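Local coordinates for AvrPib protein (Magnaporthe oryzae, PDB 5Z1V) that acts as a MAX-family avirulence effector of the rice blast fungus, its biochemical activity unknown, at residues I39-T45 against I56-Y61. Sequence-based numbering, arbitrary orientation.
Sequences IRGKYFT and ISGSKY
Y61 CD2 lies over one face of the F44 ring, 3.6 Å above its plane and displaced toward the rim, while the in-plane edge of F44 meets S57 O, I39 O and K60 CE. The two rings meet obliquely, with planes 59° apart and centroids separated by 5.2 Å. At the Y61 ring, F44 CE1 lies near the plane at the edge, and K60 CB sits over the centre of one face. With I39 CG1 beside the backbone N (chi1 -51°), the CG2 branch is turned to Y61 CE2, 3.7 Å away, and I56 CG1 packs against F44 CB at 3.9 Å. Beside this apolar cluster, T45 N donates to S57 OG (2.8 Å, 159° at the hydrogen) and S57 N returns a bond to T45 O (3.0 Å). The hydroxyl thus stands in for a backbone acceptor where strand pairing ends, S57 O lying instead at the F44 ring edge, and a water links the hydroxyl to Y43 O. Y61 also touches I17 of strand 13-19 and I24 of strand 22-29. The geometry is that of an edge strand running out into a connecting loop whose Y61 packs between F44 of one three-stranded antiparallel sheet and I17 and I24 of the other, consistent with the MAX-effector beta-sandwich.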
ATOM      1  N   ILE A  39       1.692   8.675  -6.616  1.00  9.44           N
ATOM      2  CA  ILE A  39       3.019   8.106  -6.803  1.00 10.95           C
ATOM      3  C   ILE A  39       3.512   8.583  -8.151  1.00  9.15           C
ATOM      4  O   ILE A  39       2.895   8.279  -9.180  1.00 11.53           O
ATOM      5  CB  ILE A  39       3.017   6.573  -6.726  1.00 10.05           C
ATOM      6  CG1 ILE A  39       2.302   6.062  -5.463  1.00 11.16           C
ATOM      7  CG2 ILE A  39       4.456   6.068  -6.766  1.00  9.72           C
ATOM      8  CD1 ILE A  39       2.905   6.523  -4.176  1.00 13.74           C
ATOM      9  N   ARG A  40       4.598   9.368  -8.133  1.00 11.53           N
ATOM     10  CA  ARG A  40       5.239   9.908  -9.338  1.00 12.52           C
ATOM     11  C   ARG A  40       4.226  10.556 -10.284  1.00 11.59           C
ATOM     12  O   ARG A  40       4.333  10.451 -11.507  1.00 17.95           O
ATOM     13  CB  ARG A  40       6.066   8.835 -10.064  1.00 11.59           C
ATOM     14  CG  ARG A  40       7.078   8.085  -9.178  1.00 13.66           C
ATOM     15  CD  ARG A  40       8.153   9.013  -8.576  1.00 18.83           C
ATOM     16  NE  ARG A  40       9.128   8.278  -7.753  1.00 15.99           N
ATOM     17  CZ  ARG A  40      10.300   7.855  -8.207  1.00 14.07           C
ATOM     18  NH1 ARG A  40      10.646   8.103  -9.464  1.00 15.49           N
ATOM     19  NH2 ARG A  40      11.121   7.189  -7.415  1.00 10.12           N
ATOM     20  N   GLY A  41       3.250  11.259  -9.719  1.00 11.51           N
ATOM     21  CA  GLY A  41       2.303  12.005 -10.519  1.00 15.77           C
ATOM     22  C   GLY A  41       1.030  11.281 -10.912  1.00 16.48           C
ATOM     23  O   GLY A  41       0.213  11.857 -11.639  1.00 18.59           O
ATOM     24  N   LYS A  42       0.831  10.045 -10.476  1.00 12.15           N
ATOM     25  CA  LYS A  42      -0.401   9.322 -10.760  1.00 14.01           C
ATOM     26  C   LYS A  42      -1.065   8.933  -9.446  1.00 12.06           C
ATOM     27  O   LYS A  42      -0.389   8.660  -8.460  1.00 11.83           O
ATOM     28  CB  LYS A  42      -0.133   8.055 -11.588  1.00 15.02           C
ATOM     29  CG  LYS A  42       0.435   8.304 -12.963  1.00 18.59           C
ATOM     30  CD  LYS A  42      -0.654   8.681 -13.950  1.00 22.96           C
ATOM     31  CE  LYS A  42      -0.048   9.213 -15.255  1.00 24.28           C
ATOM     32  NZ  LYS A  42       0.324  10.658 -15.144  1.00 21.21           N
ATOM     33  N   TYR A  43      -2.391   8.882  -9.434  1.00 12.16           N
ATOM     34  CA  TYR A  43      -3.092   8.490  -8.227  1.00 13.05           C
ATOM     35  C   TYR A  43      -3.377   6.993  -8.212  1.00 13.23           C
ATOM     36  O   TYR A  43      -3.716   6.392  -9.237  1.00 13.90           O
ATOM     37  CB  TYR A  43      -4.397   9.270  -8.083  1.00 11.52           C
ATOM     38  CG  TYR A  43      -4.184  10.725  -7.747  1.00 16.38           C
ATOM     39  CD1 TYR A  43      -3.971  11.133  -6.434  1.00 21.96           C
ATOM     40  CD2 TYR A  43      -4.173  11.684  -8.743  1.00 22.48           C
ATOM     41  CE1 TYR A  43      -3.766  12.470  -6.123  1.00 23.15           C
ATOM     42  CE2 TYR A  43      -3.980  13.020  -8.442  1.00 24.35           C
ATOM     43  CZ  TYR A  43      -3.775  13.403  -7.140  1.00 25.19           C
ATOM     44  OH  TYR A  43      -3.580  14.738  -6.863  1.00 29.05           O
ATOM     45  N   PHE A  44      -3.257   6.412  -7.021  1.00 11.83           N
ATOM     46  CA  PHE A  44      -3.451   4.995  -6.764  1.00 11.94           C
ATOM     47  C   PHE A  44      -4.216   4.811  -5.467  1.00  9.49           C
ATOM     48  O   PHE A  44      -3.998   5.546  -4.507  1.00 12.97           O
ATOM     49  CB  PHE A  44      -2.115   4.272  -6.642  1.00  9.54           C
ATOM     50  CG  PHE A  44      -1.305   4.330  -7.880  1.00 10.18           C
ATOM     51  CD1 PHE A  44      -0.414   5.366  -8.089  1.00 12.65           C
ATOM     52  CD2 PHE A  44      -1.440   3.346  -8.846  1.00 13.70           C
ATOM     53  CE1 PHE A  44       0.341   5.426  -9.241  1.00 11.04           C
ATOM     54  CE2 PHE A  44      -0.684   3.394 -10.003  1.00 15.80           C
ATOM     55  CZ  PHE A  44       0.208   4.441 -10.203  1.00 13.13           C
ATOM     56  N   THR A  45      -5.105   3.840  -5.437  1.00  8.13           N
ATOM     57  CA  THR A  45      -5.722   3.395  -4.188  1.00  9.46           C
ATOM     58  C   THR A  45      -4.941   2.192  -3.678  1.00  8.89           C
ATOM     59  O   THR A  45      -4.742   1.232  -4.422  1.00 12.12           O
ATOM     60  CB  THR A  45      -7.190   3.001  -4.383  1.00 13.84           C
ATOM     61  OG1 THR A  45      -7.911   4.078  -5.000  1.00 14.95           O
ATOM     62  CG2 THR A  45      -7.833   2.678  -3.041  1.00 13.62           C
ATOM     63  N   ILE A  56      -3.258  -2.810  -4.810  1.00  9.34           N
ATOM     64  CA  ILE A  56      -3.138  -1.467  -5.350  1.00  9.26           C
ATOM     65  C   ILE A  56      -3.890  -1.438  -6.671  1.00 11.89           C
ATOM     66  O   ILE A  56      -3.970  -2.441  -7.387  1.00 12.31           O
ATOM     67  CB  ILE A  56      -1.650  -1.026  -5.490  1.00 10.40           C
ATOM     68  CG1 ILE A  56      -1.527   0.455  -5.859  1.00  8.40           C
ATOM     69  CG2 ILE A  56      -0.888  -1.910  -6.481  1.00 11.12           C
ATOM     70  CD1 ILE A  56      -0.057   0.986  -5.773  1.00 11.75           C
ATOM     71  N   SER A  57      -4.513  -0.302  -6.946  1.00  7.99           N
ATOM     72  CA  SER A  57      -5.105  -0.042  -8.245  1.00 10.65           C
ATOM     73  C   SER A  57      -4.023   0.144  -9.308  1.00 12.43           C
ATOM     74  O   SER A  57      -2.827   0.224  -9.021  1.00 13.52           O
ATOM     75  CB  SER A  57      -5.988   1.198  -8.168  1.00 12.35           C
ATOM     76  OG  SER A  57      -5.212   2.344  -7.823  1.00 11.31           O
ATOM     77  N   GLY A  58      -4.461   0.230 -10.565  1.00 13.76           N
ATOM     78  CA  GLY A  58      -3.542   0.460 -11.663  1.00 10.46           C
ATOM     79  C   GLY A  58      -2.739  -0.771 -12.040  1.00 14.63           C
ATOM     80  O   GLY A  58      -2.935  -1.877 -11.530  1.00 16.34           O
ATOM     81  N   SER A  59      -1.808  -0.567 -12.972  1.00 11.42           N
ATOM     82  CA  SER A  59      -0.965  -1.655 -13.446  1.00 14.81           C
ATOM     83  C   SER A  59       0.530  -1.371 -13.368  1.00 15.48           C
ATOM     84  O   SER A  59       1.320  -2.293 -13.597  1.00 17.21           O
ATOM     85  CB  SER A  59      -1.339  -2.023 -14.892  1.00 20.11           C
ATOM     86  OG  SER A  59      -1.201  -0.916 -15.762  1.00 18.75           O
ATOM     87  N   LYS A  60       0.941  -0.148 -13.029  1.00 14.96           N
ATOM     88  CA  LYS A  60       2.363   0.191 -13.006  1.00 10.34           C
ATOM     89  C   LYS A  60       3.094  -0.501 -11.867  1.00 13.25           C
ATOM     90  O   LYS A  60       4.292  -0.795 -11.998  1.00 14.03           O
ATOM     91  CB  LYS A  60       2.538   1.699 -12.846  1.00 16.32           C
ATOM     92  CG  LYS A  60       3.748   2.285 -13.544  1.00 24.85           C
ATOM     93  CD  LYS A  60       3.913   3.759 -13.192  1.00 21.83           C
ATOM     94  CE  LYS A  60       2.589   4.530 -13.181  1.00 28.08           C
ATOM     95  NZ  LYS A  60       1.666   4.301 -14.321  1.00 37.69           N
ATOM     96  N   TYR A  61       2.406  -0.725 -10.739  1.00 13.26           N
ATOM     97  CA  TYR A  61       3.022  -1.194  -9.506  1.00 10.87           C
ATOM     98  C   TYR A  61       2.284  -2.409  -8.967  1.00 12.04           C
ATOM     99  O   TYR A  61       1.122  -2.655  -9.291  1.00 13.02           O
ATOM    100  CB  TYR A  61       3.015  -0.102  -8.423  1.00  9.98           C
ATOM    101  CG  TYR A  61       3.631   1.189  -8.875  1.00 11.50           C
ATOM    102  CD1 TYR A  61       4.956   1.226  -9.270  1.00 10.92           C
ATOM    103  CD2 TYR A  61       2.890   2.372  -8.906  1.00 11.70           C
ATOM    104  CE1 TYR A  61       5.537   2.394  -9.701  1.00 10.33           C
ATOM    105  CE2 TYR A  61       3.470   3.563  -9.331  1.00 11.18           C
ATOM    106  CZ  TYR A  61       4.801   3.563  -9.719  1.00 12.64           C
ATOM    107  OH  TYR A  61       5.404   4.721 -10.145  1.00 13.47           O
TER
HETATM  108  O   HOH W   1      -4.518   3.606 -10.075  1.00 14.89           O